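Local coordinates for 3-oxoacyl-(acyl-carrier protein) synthase II (Thermus thermophilus, PDB 1J3N) that probably catalyses the chain-elongating condensation of acyl groups with malonyl-acyl-carrier protein in bacterial fatty acid synthesis, working as a homodimer, at residues Ser31-Ile36 with Ile48-Asp53; Ala160-Ala165 with Ser393-Gly398; Glu189-Pro194 with His338-Ala343; Asn299-Ser304 with Ser331-Ile336. One frame throughout, in Å; residues are numbered along the deposited sequence.

Interaction 1 of 4, residues Ser31-Ile36 with Ile48-Asp53; sequences SGVRPI and IAAEVD
Arg34 and Ala49 face each other as a hydrogen-bonded antiparallel pair, Arg34 N giving to Ala49 O over 2.9 Å and Ala49 N returning the bond to Arg34 O. The closely packed part lies here. The small methyl of Ala49 leaves room for Ile36 to fold back over the partner strand, its CG1 lying 3.9 Å from Ala49 CB and its CD1 packed against the backbone N of Ile48. Beyond the pair, Val33 and Ile48 bring their branches together and meet Pro213 of helix 213-216. Strands 33-35 and 48-50 make up a two-stranded antiparallel ribbon, set apart from the main sheet and joined by a long connection without helix or strand. At its more exposed side polar chemistry takes over. CG of Arg34 sits between its own backbone N and carbonyl carbon (chi1 66°), and the chain then runs extended from CG to NE, carrying the guanidinium past Glu51 to Asp53. Glu51 OE1 is gripped twice, by Arg34 NE at 3.0 Å and by Arg34 NH2 at 3.1 Å, with the carboxylate standing almost perpendicular to the guanidinium (84°). Asp53 comes tip to tip instead: its OD2 takes Arg34 NH1 at 2.8 Å and its OD1 takes Arg34 NH2 at 2.9 Å. Asp53 is exposed, whereas Glu51 is buried, and the Glu51 carboxylate is bonded further, OE1 by Thr37 OG1 and OE2 by Arg38 N. A water lies above one guanidinium face, toward its rim, and donates to Gly32 O, 2.7 Å away, and to Glu51 O.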
loop_
_atom_site.group_PDB
_atom_site.type_symbol
_atom_site.label_atom_id
_atom_site.label_comp_id
_atom_site.label_asym_id
_atom_site.label_seq_id
_atom_site.Cartn_x
_atom_site.Cartn_y
_atom_site.Cartn_z
ATOM N N SER A 31 -6.860 -28.313 -11.258
ATOM C CA SER A 31 -7.206 -27.001 -11.771
ATOM C C SER A 31 -8.331 -26.456 -10.906
ATOM O O SER A 31 -9.236 -27.198 -10.522
ATOM C CB SER A 31 -7.682 -27.097 -13.218
ATOM O OG SER A 31 -8.234 -25.860 -13.635
ATOM N N GLY A 32 -8.273 -25.162 -10.605
ATOM C CA GLY A 32 -9.303 -24.540 -9.790
ATOM C C GLY A 32 -10.193 -23.628 -10.612
ATOM O O GLY A 32 -11.001 -22.879 -10.065
ATOM N N VAL A 33 -10.050 -23.702 -11.933
ATOM C CA VAL A 33 -10.829 -22.884 -12.859
ATOM C C VAL A 33 -12.122 -23.604 -13.260
ATOM O O VAL A 33 -12.113 -24.796 -13.548
ATOM C CB VAL A 33 -10.001 -22.569 -14.122
ATOM C CG1 VAL A 33 -10.746 -21.589 -15.009
ATOM C CG2 VAL A 33 -8.653 -22.004 -13.718
ATOM N N ARG A 34 -13.232 -22.874 -13.288
ATOM C CA ARG A 34 -14.512 -23.484 -13.629
ATOM C C ARG A 34 -15.512 -22.426 -14.063
ATOM O O ARG A 34 -15.233 -21.234 -13.980
ATOM C CB ARG A 34 -15.063 -24.216 -12.400
ATOM C CG ARG A 34 -15.432 -23.278 -11.241
ATOM C CD ARG A 34 -15.735 -24.049 -9.959
ATOM N NE ARG A 34 -16.205 -23.177 -8.880
ATOM C CZ ARG A 34 -16.371 -23.571 -7.619
ATOM N NH1 ARG A 34 -16.105 -24.824 -7.270
ATOM N NH2 ARG A 34 -16.805 -22.715 -6.702
ATOM N N PRO A 35 -16.689 -22.851 -14.554
ATOM C CA PRO A 35 -17.684 -21.860 -14.967
ATOM C C PRO A 35 -18.016 -21.040 -13.712
ATOM O O PRO A 35 -18.096 -21.592 -12.614
ATOM C CB PRO A 35 -18.854 -22.728 -15.434
ATOM C CG PRO A 35 -18.170 -23.947 -15.961
ATOM C CD PRO A 35 -17.136 -24.214 -14.899
ATOM N N ILE A 36 -18.191 -19.733 -13.869
ATOM C CA ILE A 36 -18.472 -18.869 -12.726
ATOM C C ILE A 36 -19.797 -19.185 -12.047
ATOM O O ILE A 36 -20.838 -19.268 -12.692
ATOM C CB ILE A 36 -18.444 -17.376 -13.152
ATOM C CG1 ILE A 36 -17.036 -17.009 -13.641
ATOM C CG2 ILE A 36 -18.832 -16.470 -11.981
ATOM C CD1 ILE A 36 -16.977 -15.686 -14.410
ATOM N N ILE A 48 -15.509 -17.731 -16.845
ATOM C CA ILE A 48 -14.788 -18.729 -16.057
ATOM C C ILE A 48 -13.865 -18.025 -15.057
ATOM O O ILE A 48 -13.431 -16.898 -15.290
ATOM C CB ILE A 48 -13.902 -19.631 -16.950
ATOM C CG1 ILE A 48 -12.872 -18.773 -17.694
ATOM C CG2 ILE A 48 -14.772 -20.430 -17.909
ATOM C CD1 ILE A 48 -11.834 -19.569 -18.484
ATOM N N ALA A 49 -13.566 -18.699 -13.953
ATOM C CA ALA A 49 -12.693 -18.132 -12.927
ATOM C C ALA A 49 -12.269 -19.226 -11.956
ATOM O O ALA A 49 -12.838 -20.329 -11.954
ATOM C CB ALA A 49 -13.422 -17.011 -12.169
ATOM N N ALA A 50 -11.270 -18.915 -11.134
ATOM C CA ALA A 50 -10.772 -19.862 -10.140
ATOM C C ALA A 50 -11.400 -19.459 -8.814
ATOM O O ALA A 50 -10.847 -18.646 -8.078
ATOM C CB ALA A 50 -9.241 -19.792 -10.058
ATOM N N GLU A 51 -12.567 -20.026 -8.526
ATOM C CA GLU A 51 -13.291 -19.710 -7.307
ATOM C C GLU A 51 -12.875 -20.540 -6.102
ATOM O O GLU A 51 -12.461 -21.701 -6.219
ATOM C CB GLU A 51 -14.802 -19.860 -7.538
ATOM C CG GLU A 51 -15.339 -19.037 -8.703
ATOM C CD GLU A 51 -16.830 -19.242 -8.923
ATOM O OE1 GLU A 51 -17.318 -20.358 -8.640
ATOM O OE2 GLU A 51 -17.511 -18.300 -9.389
ATOM N N VAL A 52 -12.976 -19.913 -4.934
ATOM C CA VAL A 52 -12.647 -20.558 -3.680
ATOM C C VAL A 52 -13.946 -21.042 -3.048
ATOM O O VAL A 52 -14.976 -20.382 -3.150
ATOM C CB VAL A 52 -11.966 -19.569 -2.697
ATOM C CG1 VAL A 52 -12.024 -20.119 -1.289
ATOM C CG2 VAL A 52 -10.511 -19.324 -3.110
ATOM N N ASP A 53 -13.887 -22.201 -2.404
ATOM C CA ASP A 53 -15.042 -22.767 -1.720
ATOM C C ASP A 53 -14.681 -22.871 -0.249
ATOM O O ASP A 53 -13.904 -23.736 0.142
ATOM C CB ASP A 53 -15.378 -24.161 -2.265
ATOM C CG ASP A 53 -15.973 -24.117 -3.657
ATOM O OD1 ASP A 53 -16.844 -23.255 -3.899
ATOM O OD2 ASP A 53 -15.580 -24.952 -4.500
HETATM O O HOH W 1 -13.139 -23.264 -8.512
#

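Interaction 2 of 4, residues Ala160-Ala165 with Ser393-Gly398; sequences ACATGA and SFAFGG
The methyl of Ala395 presses on the short 3-10 turn that leads into helix 163-176, its CB 3.2 Å from both Cys161 N and Cys161 CB, tighter than ordinary van der Waals contact for the carbon pair. Alanine suits the place, since a lone methyl already makes so close a contact. Ala160 CB touches Ala395 CB from a neighbouring position at 3.9 Å. Cys161 SG, lying beside the backbone N and anti to the carbonyl carbon (chi1 -45°), approaches the Phe396 ring obliquely and comes 3.8 Å from Phe396 CD1. Further along, Ser393 CB packs on Cys161 O and Ala162 CA.

The next shell fixes these groups. Ala160 takes a positive phi of 48°, unusual for alanine, in the sharp bend that sets Cys161 just before helix 163-176; the bend is closed by Thr163 N on Ala160 O at 3.1 Å. Across from it, strand 388-394 runs out into a type II turn from Ala395 to Gly398, with Gly398 N bonded to Ala395 O and Gly397 supplying the positive phi the third position needs. Ala401 of strand 399-406 backs Ala162 and Ala165, while Asn138 of the second subunit packs on Ala160. In related condensing enzymes the phenylalanine corresponding to Phe396 acts as a gate to the acyl pocket, and Cys161 fits the place of the nucleophile. No hydrogen bond crosses between the segments, consistent with the cysteine being placed by packing here, while His338 and His301, which also touch it, probably supply the polar surroundings of the thiol.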
loop_
_atom_site.group_PDB
_atom_site.type_symbol
_atom_site.label_atom_id
_atom_site.label_comp_id
_atom_site.label_asym_id
_atom_site.label_seq_id
_atom_site.Cartn_x
_atom_site.Cartn_y
_atom_site.Cartn_z
ATOM N N ALA A 160 -0.877 -3.944 -7.275
ATOM C CA ALA A 160 -1.474 -4.888 -8.201
ATOM C C ALA A 160 -0.880 -6.293 -8.058
ATOM O O ALA A 160 -0.868 -6.871 -6.971
ATOM C CB ALA A 160 -1.305 -4.372 -9.634
ATOM N N CYS A 161 -0.360 -6.826 -9.158
ATOM C CA CYS A 161 0.197 -8.176 -9.182
ATOM C C CYS A 161 1.410 -8.422 -8.292
ATOM O O CYS A 161 1.676 -9.559 -7.910
ATOM C CB CYS A 161 0.550 -8.548 -10.620
ATOM S SG CYS A 161 -0.723 -8.121 -11.801
ATOM N N ALA A 162 2.138 -7.363 -7.961
ATOM C CA ALA A 162 3.334 -7.480 -7.126
ATOM C C ALA A 162 3.031 -7.334 -5.634
ATOM O O ALA A 162 3.927 -7.474 -4.791
ATOM C CB ALA A 162 4.356 -6.430 -7.551
ATOM N N THR A 163 1.765 -7.070 -5.316
ATOM C CA THR A 163 1.315 -6.885 -3.937
ATOM C C THR A 163 1.807 -7.940 -2.937
ATOM O O THR A 163 2.472 -7.625 -1.951
ATOM C CB THR A 163 -0.237 -6.857 -3.873
ATOM O OG1 THR A 163 -0.739 -5.861 -4.776
ATOM C CG2 THR A 163 -0.712 -6.534 -2.467
ATOM N N GLY A 164 1.466 -9.197 -3.192
ATOM C CA GLY A 164 1.863 -10.256 -2.282
ATOM C C GLY A 164 3.348 -10.356 -1.976
ATOM O O GLY A 164 3.734 -10.632 -0.836
ATOM N N ALA A 165 4.186 -10.161 -2.990
ATOM C CA ALA A 165 5.628 -10.247 -2.805
ATOM C C ALA A 165 6.188 -8.978 -2.147
ATOM O O ALA A 165 7.097 -9.038 -1.319
ATOM C CB ALA A 165 6.302 -10.494 -4.144
ATOM N N SER A 393 7.012 -11.699 -9.562
ATOM C CA SER A 393 5.759 -10.953 -9.626
ATOM C C SER A 393 6.009 -9.658 -10.400
ATOM O O SER A 393 6.647 -8.737 -9.884
ATOM C CB SER A 393 5.253 -10.643 -8.220
ATOM O OG SER A 393 4.846 -11.834 -7.567
ATOM N N PHE A 394 5.506 -9.607 -11.638
ATOM C CA PHE A 394 5.671 -8.456 -12.533
ATOM C C PHE A 394 4.302 -7.889 -12.888
ATOM O O PHE A 394 3.680 -8.309 -13.861
ATOM C CB PHE A 394 6.416 -8.902 -13.793
ATOM C CG PHE A 394 7.648 -9.716 -13.501
ATOM C CD1 PHE A 394 8.603 -9.252 -12.599
ATOM C CD2 PHE A 394 7.847 -10.949 -14.111
ATOM C CE1 PHE A 394 9.738 -10.004 -12.304
ATOM C CE2 PHE A 394 8.981 -11.710 -13.824
ATOM C CZ PHE A 394 9.929 -11.233 -12.914
ATOM N N ALA A 395 3.879 -6.898 -12.111
ATOM C CA ALA A 395 2.560 -6.270 -12.195
ATOM C C ALA A 395 2.224 -5.162 -13.185
ATOM O O ALA A 395 3.091 -4.577 -13.828
ATOM C CB ALA A 395 2.184 -5.783 -10.801
ATOM N N PHE A 396 0.923 -4.885 -13.266
ATOM C CA PHE A 396 0.374 -3.817 -14.093
ATOM C C PHE A 396 0.938 -2.550 -13.450
ATOM O O PHE A 396 0.975 -2.440 -12.221
ATOM C CB PHE A 396 -1.156 -3.773 -13.978
ATOM C CG PHE A 396 -1.879 -4.733 -14.882
ATOM C CD1 PHE A 396 -1.527 -6.075 -14.936
ATOM C CD2 PHE A 396 -2.952 -4.293 -15.653
ATOM C CE1 PHE A 396 -2.232 -6.969 -15.744
ATOM C CE2 PHE A 396 -3.664 -5.179 -16.463
ATOM C CZ PHE A 396 -3.301 -6.521 -16.507
ATOM N N GLY A 397 1.366 -1.598 -14.271
ATOM C CA GLY A 397 1.933 -0.371 -13.736
ATOM C C GLY A 397 3.433 -0.399 -13.937
ATOM O O GLY A 397 4.057 0.627 -14.198
ATOM N N GLY A 398 4.007 -1.593 -13.831
ATOM C CA GLY A 398 5.437 -1.751 -14.012
ATOM C C GLY A 398 6.164 -2.162 -12.749
ATOM O O GLY A 398 7.395 -2.231 -12.735
#

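Interaction 3 of 4, residues Glu189-Pro194 with His338-Ala343; sequences EAAITP and HLLGAA
Glu189 meets Leu340 and Gly341 where two halves of the thiolase-type fold come together: it ends strand 182-189 of the N-terminal family region, and they lie in a loop of the C-terminal family region that carries His338, consistent with the Cys-His-His site of condensing enzymes, and leads into helix 343-357. CG of Glu189 is anti to the backbone N (chi1 -156°), and a bend at the next torsion swings the carboxylate across Leu340. There Glu189 OE1 offers its anti lone pair to Gly341 N, 2.7 Å away, though the bond is bent (133° at the hydrogen). The same oxygen also accepts from Gly105 N, and OE2 from Ile106 N, so this buried carboxylate is held by backbone N-H groups of two further loop residues as well. Glycine suits position 341: Glu189 OE1 comes within 3.0 Å of Gly341 CA, and a beta-carbon there would run into that oxygen. Leu340 lies crosswise, its CB 3.7 Å from Glu189 CG, and Ala191 CB gives its CD1 a looser apolar neighbour. The loop is also braced from within. Ala342 N bonds to Leu339 O, and Leu340 N donates to His338 ND1 over 2.8 Å, reaching it from 31° out of the imidazole plane.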
loop_
_atom_site.group_PDB
_atom_site.type_symbol
_atom_site.label_atom_id
_atom_site.label_comp_id
_atom_site.label_asym_id
_atom_site.label_seq_id
_atom_site.Cartn_x
_atom_site.Cartn_y
_atom_site.Cartn_z
ATOM N N GLU A 189 -7.361 -11.113 -2.233
ATOM C CA GLU A 189 -8.100 -10.526 -3.343
ATOM C C GLU A 189 -9.443 -11.218 -3.466
ATOM O O GLU A 189 -9.518 -12.438 -3.368
ATOM C CB GLU A 189 -7.339 -10.681 -4.655
ATOM C CG GLU A 189 -7.728 -9.635 -5.672
ATOM C CD GLU A 189 -7.173 -8.270 -5.314
ATOM O OE1 GLU A 189 -5.950 -8.077 -5.488
ATOM O OE2 GLU A 189 -7.949 -7.401 -4.847
ATOM N N ALA A 190 -10.494 -10.428 -3.673
ATOM C CA ALA A 190 -11.853 -10.946 -3.826
ATOM C C ALA A 190 -12.534 -10.121 -4.916
ATOM O O ALA A 190 -13.488 -9.391 -4.649
ATOM C CB ALA A 190 -12.614 -10.817 -2.511
ATOM N N ALA A 191 -12.033 -10.240 -6.142
ATOM C CA ALA A 191 -12.566 -9.470 -7.255
ATOM C C ALA A 191 -13.355 -10.248 -8.314
ATOM O O ALA A 191 -13.490 -9.792 -9.458
ATOM C CB ALA A 191 -11.438 -8.693 -7.916
ATOM N N ILE A 192 -13.867 -11.417 -7.955
ATOM C CA ILE A 192 -14.668 -12.173 -8.904
ATOM C C ILE A 192 -16.060 -11.559 -8.818
ATOM O O ILE A 192 -16.938 -12.048 -8.097
ATOM C CB ILE A 192 -14.709 -13.679 -8.553
ATOM C CG1 ILE A 192 -13.298 -14.271 -8.684
ATOM C CG2 ILE A 192 -15.677 -14.411 -9.485
ATOM C CD1 ILE A 192 -13.216 -15.790 -8.482
ATOM N N THR A 193 -16.224 -10.444 -9.524
ATOM C CA THR A 193 -17.485 -9.718 -9.554
ATOM C C THR A 193 -17.786 -9.277 -10.987
ATOM O O THR A 193 -16.900 -9.261 -11.852
ATOM C CB THR A 193 -17.448 -8.482 -8.607
ATOM O OG1 THR A 193 -16.603 -7.464 -9.157
ATOM C CG2 THR A 193 -16.920 -8.877 -7.246
ATOM N N PRO A 194 -19.047 -8.930 -11.264
ATOM C CA PRO A 194 -19.444 -8.498 -12.611
ATOM C C PRO A 194 -18.597 -7.353 -13.150
ATOM O O PRO A 194 -18.113 -7.396 -14.288
ATOM C CB PRO A 194 -20.903 -8.080 -12.428
ATOM C CG PRO A 194 -21.372 -8.927 -11.279
ATOM C CD PRO A 194 -20.197 -8.939 -10.341
ATOM N N HIS A 338 -4.773 -16.390 -11.778
ATOM C CA HIS A 338 -4.088 -15.206 -11.269
ATOM C C HIS A 338 -4.873 -14.602 -10.109
ATOM O O HIS A 338 -5.975 -14.070 -10.304
ATOM C CB HIS A 338 -3.959 -14.172 -12.389
ATOM C CG HIS A 338 -3.016 -13.052 -12.080
ATOM N ND1 HIS A 338 -2.753 -12.629 -10.795
ATOM C CD2 HIS A 338 -2.289 -12.251 -12.896
ATOM C CE1 HIS A 338 -1.905 -11.616 -10.832
ATOM N NE2 HIS A 338 -1.609 -11.366 -12.094
ATOM N N LEU A 339 -4.300 -14.668 -8.910
ATOM C CA LEU A 339 -4.967 -14.147 -7.733
ATOM C C LEU A 339 -4.694 -12.679 -7.483
ATOM O O LEU A 339 -4.900 -12.186 -6.374
ATOM C CB LEU A 339 -4.600 -14.980 -6.500
ATOM C CG LEU A 339 -5.458 -16.237 -6.280
ATOM C CD1 LEU A 339 -5.373 -17.159 -7.504
ATOM C CD2 LEU A 339 -4.998 -16.970 -5.029
ATOM N N LEU A 340 -4.241 -11.979 -8.522
ATOM C CA LEU A 340 -3.958 -10.549 -8.420
ATOM C C LEU A 340 -3.167 -10.190 -7.166
ATOM O O LEU A 340 -2.010 -10.581 -7.018
ATOM C CB LEU A 340 -5.274 -9.767 -8.442
ATOM C CG LEU A 340 -6.115 -10.019 -9.692
ATOM C CD1 LEU A 340 -7.458 -9.320 -9.575
ATOM C CD2 LEU A 340 -5.348 -9.521 -10.914
ATOM N N GLY A 341 -3.796 -9.435 -6.269
ATOM C CA GLY A 341 -3.138 -9.038 -5.034
ATOM C C GLY A 341 -2.701 -10.191 -4.139
ATOM O O GLY A 341 -1.796 -10.037 -3.311
ATOM N N ALA A 342 -3.342 -11.345 -4.288
ATOM C CA ALA A 342 -2.995 -12.513 -3.479
ATOM C C ALA A 342 -1.965 -13.407 -4.172
ATOM O O ALA A 342 -1.311 -14.224 -3.525
ATOM C CB ALA A 342 -4.262 -13.330 -3.145
ATOM N N ALA A 343 -1.819 -13.242 -5.483
ATOM C CA ALA A 343 -0.883 -14.040 -6.278
ATOM C C ALA A 343 0.518 -14.214 -5.672
ATOM O O ALA A 343 0.991 -15.338 -5.486
ATOM C CB ALA A 343 -0.771 -13.438 -7.691
#

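Interaction 4 of 4, residues Asn299-Ser304 with Ser331-Ile336; sequences NAHGTS and STKSMI
Lys333 NZ is gripped by two groups: it donates to His301 O over 3.0 Å, in the carbonyl plane on a lone pair, and forms a salt bridge with Glu347 of helix 343-357. The chain is bent at its last torsion (chi4 65°), which turns NZ in toward that carbonyl. Thr303 lies alongside the methylenes, pointing the same way, with CG2 3.7 Å from Lys333 CD; the same methyl sits above one face of the His301 ring, near its rim. A branched threonine thus lines the lysine and the imidazole at once. Both segments leave the C-terminal ends of adjacent parallel strands, 297-299 and 328-330, and His301, Gly302 and Thr303 form the His-Gly-Thr loop of the condensing enzymes, whose histidine belongs to the probable Cys-His-His site. Glu312 holds this loop through the backbone N of His301 and of Gly302. Across from it, Ser331 OG, anti to its backbone N, gives its hydrogen to Gly302 O at 2.8 Å. A water donates to Ala300 O and accepts from Thr332 N at 2.9 Å, tying the two backbones together. Near the beginning of the helix, Ser334 OG and Ser334 N both bond to Ser331 O.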
loop_
_atom_site.group_PDB
_atom_site.type_symbol
_atom_site.label_atom_id
_atom_site.label_comp_id
_atom_site.label_asym_id
_atom_site.label_seq_id
_atom_site.Cartn_x
_atom_site.Cartn_y
_atom_site.Cartn_z
ATOM N N ASN A 299 9.625 -19.737 -9.382
ATOM C CA ASN A 299 8.174 -19.787 -9.480
ATOM C C ASN A 299 7.851 -18.561 -10.302
ATOM O O ASN A 299 7.830 -17.444 -9.793
ATOM C CB ASN A 299 7.499 -19.703 -8.108
ATOM C CG ASN A 299 5.990 -19.828 -8.205
ATOM O OD1 ASN A 299 5.286 -18.856 -8.494
ATOM N ND2 ASN A 299 5.486 -21.036 -7.991
ATOM N N ALA A 300 7.634 -18.784 -11.594
ATOM C CA ALA A 300 7.355 -17.709 -12.526
ATOM C C ALA A 300 6.058 -16.971 -12.267
ATOM O O ALA A 300 5.175 -17.450 -11.559
ATOM C CB ALA A 300 7.350 -18.250 -13.942
ATOM N N HIS A 301 5.968 -15.787 -12.862
ATOM C CA HIS A 301 4.784 -14.962 -12.776
ATOM C C HIS A 301 3.819 -15.597 -13.777
ATOM O O HIS A 301 2.636 -15.799 -13.484
ATOM C CB HIS A 301 5.123 -13.528 -13.183
ATOM C CG HIS A 301 3.953 -12.598 -13.130
ATOM N ND1 HIS A 301 3.159 -12.466 -12.012
ATOM C CD2 HIS A 301 3.437 -11.759 -14.060
ATOM C CE1 HIS A 301 2.202 -11.588 -12.256
ATOM N NE2 HIS A 301 2.349 -11.144 -13.492
ATOM N N GLY A 302 4.366 -15.930 -14.947
ATOM C CA GLY A 302 3.618 -16.560 -16.026
ATOM C C GLY A 302 2.110 -16.573 -15.884
ATOM O O GLY A 302 1.537 -17.543 -15.387
ATOM N N THR A 303 1.466 -15.507 -16.342
ATOM C CA THR A 303 0.014 -15.392 -16.242
ATOM C C THR A 303 -0.709 -15.958 -17.456
ATOM O O THR A 303 -1.940 -16.007 -17.482
ATOM C CB THR A 303 -0.400 -13.931 -16.060
ATOM O OG1 THR A 303 -0.132 -13.205 -17.268
ATOM C CG2 THR A 303 0.391 -13.301 -14.906
ATOM N N SER A 304 0.067 -16.383 -18.451
ATOM C CA SER A 304 -0.444 -16.958 -19.693
ATOM C C SER A 304 -0.815 -15.901 -20.734
ATOM O O SER A 304 -1.882 -15.967 -21.356
ATOM C CB SER A 304 -1.653 -17.865 -19.417
ATOM O OG SER A 304 -1.991 -18.626 -20.563
ATOM N N SER A 331 4.664 -22.476 -13.305
ATOM C CA SER A 331 3.695 -21.448 -12.982
ATOM C C SER A 331 2.514 -22.019 -12.226
ATOM O O SER A 331 1.778 -22.863 -12.745
ATOM C CB SER A 331 3.194 -20.759 -14.251
ATOM O OG SER A 331 2.164 -19.834 -13.943
ATOM N N THR A 332 2.341 -21.544 -10.997
ATOM C CA THR A 332 1.240 -21.970 -10.148
ATOM C C THR A 332 -0.066 -21.546 -10.831
ATOM O O THR A 332 -1.080 -22.248 -10.765
ATOM C CB THR A 332 1.325 -21.284 -8.763
ATOM O OG1 THR A 332 2.588 -21.586 -8.157
ATOM C CG2 THR A 332 0.190 -21.757 -7.847
ATOM N N LYS A 333 -0.016 -20.399 -11.507
ATOM C CA LYS A 333 -1.186 -19.847 -12.183
ATOM C C LYS A 333 -1.829 -20.790 -13.190
ATOM O O LYS A 333 -2.968 -20.580 -13.609
ATOM C CB LYS A 333 -0.823 -18.528 -12.864
ATOM C CG LYS A 333 -0.406 -17.431 -11.888
ATOM C CD LYS A 333 -0.380 -16.058 -12.564
ATOM C CE LYS A 333 -0.099 -14.938 -11.558
ATOM N NZ LYS A 333 1.259 -15.026 -10.947
ATOM N N SER A 334 -1.100 -21.831 -13.582
ATOM C CA SER A 334 -1.638 -22.807 -14.517
ATOM C C SER A 334 -2.776 -23.544 -13.811
ATOM O O SER A 334 -3.755 -23.952 -14.444
ATOM C CB SER A 334 -0.553 -23.805 -14.923
ATOM O OG SER A 334 -0.025 -24.464 -13.788
ATOM N N MET A 335 -2.646 -23.689 -12.492
ATOM C CA MET A 335 -3.645 -24.389 -11.691
ATOM C C MET A 335 -4.685 -23.528 -10.975
ATOM O O MET A 335 -5.874 -23.863 -10.976
ATOM C CB MET A 335 -2.951 -25.270 -10.655
ATOM C CG MET A 335 -2.176 -26.432 -11.250
ATOM S SD MET A 335 -1.196 -27.288 -10.004
ATOM C CE MET A 335 0.293 -26.313 -10.037
ATOM N N ILE A 336 -4.251 -22.437 -10.352
ATOM C CA ILE A 336 -5.179 -21.573 -9.615
ATOM C C ILE A 336 -5.485 -20.245 -10.287
ATOM O O ILE A 336 -6.235 -19.427 -9.752
ATOM C CB ILE A 336 -4.647 -21.254 -8.201
ATOM C CG1 ILE A 336 -3.339 -20.456 -8.303
ATOM C CG2 ILE A 336 -4.443 -22.544 -7.420
ATOM C CD1 ILE A 336 -2.842 -19.911 -6.957
HETATM O O HOH W 2 3.327 -18.936 -10.259
#

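Along the chain interaction 1 closes first; interaction 4 then lies within the span of interaction 3, and that within interaction 2. The centres of interactions 2, 3 and 4 are about 12 to 14 Å apart, and the three touch where His338 NE2 lies 3.4 Å from Cys161 SG and His301 packs on both residues. Three segments far apart in sequence, two of them leading into helices 163-176 and 343-357, thereby bring together what is probably the Cys-His-His active site. Interaction 1, its centre about 22 Å from that of interaction 2, lies outside the main sheet but touches interactions 3 and 4: Ile192 packs on Ala49, and Gly32 N probably bonds to Met335 O.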